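Long-range contact in segregation protein (Thermus thermophilus, PDB 1WCV), which hydrolyses ATP, binds double-stranded DNA cooperatively when ATP is bound, and is probably involved in chromosome partitioning: residues 48-53 against 80-85. Residues are numbered along the deposited sequence; the frame is centred on the assembly and turned at random.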
ATOM      1  N   ASN A  48      14.556   2.802  23.750  1.00 28.39           N
ATOM      2  CA  ASN A  48      13.132   2.564  23.519  1.00 26.91           C
ATOM      3  C   ASN A  48      12.870   1.209  22.856  1.00 24.06           C
ATOM      4  O   ASN A  48      11.974   0.473  23.268  1.00 24.78           O
ATOM      5  CB  ASN A  48      12.538   3.680  22.656  1.00 30.67           C
ATOM      6  CG  ASN A  48      12.639   5.037  23.318  1.00 34.82           C
ATOM      7  OD1 ASN A  48      13.396   5.899  22.874  1.00 39.74           O
ATOM      8  ND2 ASN A  48      11.879   5.232  24.389  1.00 32.77           N
ATOM      9  N   ALA A  49      13.646   0.882  21.829  1.00 23.29           N
ATOM     10  CA  ALA A  49      13.471  -0.392  21.137  1.00 19.78           C
ATOM     11  C   ALA A  49      13.743  -1.561  22.083  1.00 23.15           C
ATOM     12  O   ALA A  49      12.998  -2.543  22.109  1.00 22.16           O
ATOM     13  CB  ALA A  49      14.402  -0.467  19.932  1.00 20.25           C
ATOM     14  N   THR A  50      14.818  -1.449  22.859  1.00 20.37           N
ATOM     15  CA  THR A  50      15.200  -2.491  23.806  1.00 21.62           C
ATOM     16  C   THR A  50      14.098  -2.728  24.838  1.00 22.19           C
ATOM     17  O   THR A  50      13.755  -3.865  25.160  1.00 21.66           O
ATOM     18  CB  THR A  50      16.492  -2.111  24.555  1.00 21.93           C
ATOM     19  OG1 THR A  50      17.536  -1.857  23.609  1.00 20.40           O
ATOM     20  CG2 THR A  50      16.920  -3.251  25.481  1.00 23.29           C
ATOM     21  N   SER A  51      13.555  -1.640  25.366  1.00 21.42           N
ATOM     22  CA  SER A  51      12.490  -1.718  26.348  1.00 25.18           C
ATOM     23  C   SER A  51      11.204  -2.201  25.680  1.00 25.08           C
ATOM     24  O   SER A  51      10.372  -2.867  26.306  1.00 22.79           O
ATOM     25  CB  SER A  51      12.268  -0.341  26.975  1.00 29.64           C
ATOM     26  OG  SER A  51      11.201  -0.376  27.904  1.00 39.10           O
ATOM     27  N   GLY A  52      11.051  -1.870  24.402  1.00 21.21           N
ATOM     28  CA  GLY A  52       9.857  -2.273  23.680  1.00 22.32           C
ATOM     29  C   GLY A  52       9.859  -3.761  23.410  1.00 23.25           C
ATOM     30  O   GLY A  52       8.848  -4.342  23.013  1.00 24.63           O
ATOM     31  N   LEU A  53      11.011  -4.379  23.633  1.00 22.42           N
ATOM     32  CA  LEU A  53      11.174  -5.804  23.414  1.00 24.40           C
ATOM     33  C   LEU A  53      11.299  -6.571  24.730  1.00 26.75           C
ATOM     34  O   LEU A  53      11.571  -7.770  24.733  1.00 25.12           O
ATOM     35  CB  LEU A  53      12.394  -6.047  22.528  1.00 23.02           C
ATOM     36  CG  LEU A  53      12.187  -5.628  21.065  1.00 23.49           C
ATOM     37  CD1 LEU A  53      13.477  -5.808  20.283  1.00 25.68           C
ATOM     38  CD2 LEU A  53      11.066  -6.466  20.456  1.00 25.48           C
ATOM     39  N   PHE A  80      14.404 -12.882  15.892  1.00 23.52           N
ATOM     40  CA  PHE A  80      15.570 -12.147  15.407  1.00 22.32           C
ATOM     41  C   PHE A  80      16.542 -11.842  16.540  1.00 25.37           C
ATOM     42  O   PHE A  80      16.337 -12.275  17.671  1.00 24.63           O
ATOM     43  CB  PHE A  80      15.164 -10.843  14.695  1.00 21.66           C
ATOM     44  CG  PHE A  80      14.322  -9.914  15.528  1.00 20.49           C
ATOM     45  CD1 PHE A  80      12.946 -10.094  15.623  1.00 20.41           C
ATOM     46  CD2 PHE A  80      14.903  -8.837  16.196  1.00 18.12           C
ATOM     47  CE1 PHE A  80      12.159  -9.219  16.367  1.00 18.25           C
ATOM     48  CE2 PHE A  80      14.126  -7.954  16.944  1.00 19.04           C
ATOM     49  CZ  PHE A  80      12.752  -8.141  17.031  1.00 20.87           C
ATOM     50  N   HIS A  81      17.610 -11.115  16.232  1.00 25.07           N
ATOM     51  CA  HIS A  81      18.598 -10.771  17.247  1.00 28.01           C
ATOM     52  C   HIS A  81      18.643  -9.272  17.515  1.00 26.79           C
ATOM     53  O   HIS A  81      18.603  -8.469  16.588  1.00 26.59           O
ATOM     54  CB  HIS A  81      19.988 -11.254  16.823  1.00 32.73           C
ATOM     55  CG  HIS A  81      20.139 -12.745  16.821  1.00 39.46           C
ATOM     56  ND1 HIS A  81      21.288 -13.374  16.392  1.00 41.73           N
ATOM     57  CD2 HIS A  81      19.291 -13.729  17.201  1.00 42.99           C
ATOM     58  CE1 HIS A  81      21.140 -14.682  16.508  1.00 45.22           C
ATOM     59  NE2 HIS A  81      19.937 -14.925  16.997  1.00 43.19           N
ATOM     60  N   LEU A  82      18.724  -8.913  18.791  1.00 24.47           N
ATOM     61  CA  LEU A  82      18.791  -7.516  19.214  1.00 24.95           C
ATOM     62  C   LEU A  82      20.113  -7.180  19.898  1.00 28.09           C
ATOM     63  O   LEU A  82      20.560  -7.899  20.790  1.00 28.56           O
ATOM     64  CB  LEU A  82      17.661  -7.196  20.193  1.00 22.40           C
ATOM     65  CG  LEU A  82      17.819  -5.870  20.952  1.00 21.76           C
ATOM     66  CD1 LEU A  82      17.377  -4.698  20.064  1.00 20.43           C
ATOM     67  CD2 LEU A  82      17.003  -5.906  22.228  1.00 21.21           C
ATOM     68  N   LEU A  83      20.741  -6.093  19.461  1.00 26.71           N
ATOM     69  CA  LEU A  83      21.973  -5.617  20.080  1.00 28.26           C
ATOM     70  C   LEU A  83      21.412  -4.447  20.885  1.00 28.31           C
ATOM     71  O   LEU A  83      21.240  -3.348  20.367  1.00 27.89           O
ATOM     72  CB  LEU A  83      22.959  -5.123  19.024  1.00 31.69           C
ATOM     73  CG  LEU A  83      24.438  -5.190  19.415  1.00 37.72           C
ATOM     74  CD1 LEU A  83      25.253  -4.370  18.435  1.00 36.80           C
ATOM     75  CD2 LEU A  83      24.639  -4.667  20.829  1.00 41.43           C
ATOM     76  N   PRO A  84      21.088  -4.688  22.162  1.00 27.98           N
ATOM     77  CA  PRO A  84      20.522  -3.693  23.072  1.00 26.75           C
ATOM     78  C   PRO A  84      21.317  -2.431  23.365  1.00 27.54           C
ATOM     79  O   PRO A  84      22.516  -2.342  23.099  1.00 27.02           O
ATOM     80  CB  PRO A  84      20.256  -4.507  24.335  1.00 29.39           C
ATOM     81  CG  PRO A  84      21.366  -5.482  24.323  1.00 27.74           C
ATOM     82  CD  PRO A  84      21.392  -5.935  22.889  1.00 30.21           C
ATOM     83  N   ALA A  85      20.607  -1.453  23.914  1.00 29.60           N
ATOM     84  CA  ALA A  85      21.185  -0.179  24.293  1.00 33.99           C
ATOM     85  C   ALA A  85      20.990  -0.053  25.795  1.00 36.90           C
ATOM     86  O   ALA A  85      20.020  -0.576  26.350  1.00 37.26           O
ATOM     87  CB  ALA A  85      20.478   0.961  23.569  1.00 34.66           C
TER
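T50 meets P84 and A85 just past the end of strand 80-83, and its hydroxyl accepts the backbone N-H of A85: OG1 lies 3.1 Å from A85 N, with an N-H...O angle of 158°, a nearly straight bond. OG1 is also hydrogen-bonded to D42 OD2, so two partners grip this buried oxygen and tie helix 48-52 to strand 38-42 as well as to the chain leaving strand 80-83. With chi1 at -57°, OG1 sits beside the backbone N and anti to the carbonyl carbon, which leaves CG2 anti to N, touching the proline ring at P84 CB, 3.7 Å away. An alanine here would probably leave the A85 N-H and the D42 carboxylate each without this partner and open a gap beside P84 CB. The contact belongs to the P-loop ATPase fold of the ParA family, where strand 80-83 runs parallel to 38-42 and antiparallel to the outermost strand 75-77, and the short helix packs beside this edge of the sheet. L53 brings CD1 to 4.0 Å from L82 CD2, the two side chains crossing obliquely. The same methyl lies near the plane of the F80 ring, at its edge, 4.0 Å from CE2, while L53 CD2 comes within 4.2 Å of CZ. L40, V77 and I25 of helix 18-33 also touch L53, whose side chain lies about 8 Å from that of T21, a magnesium-binding residue.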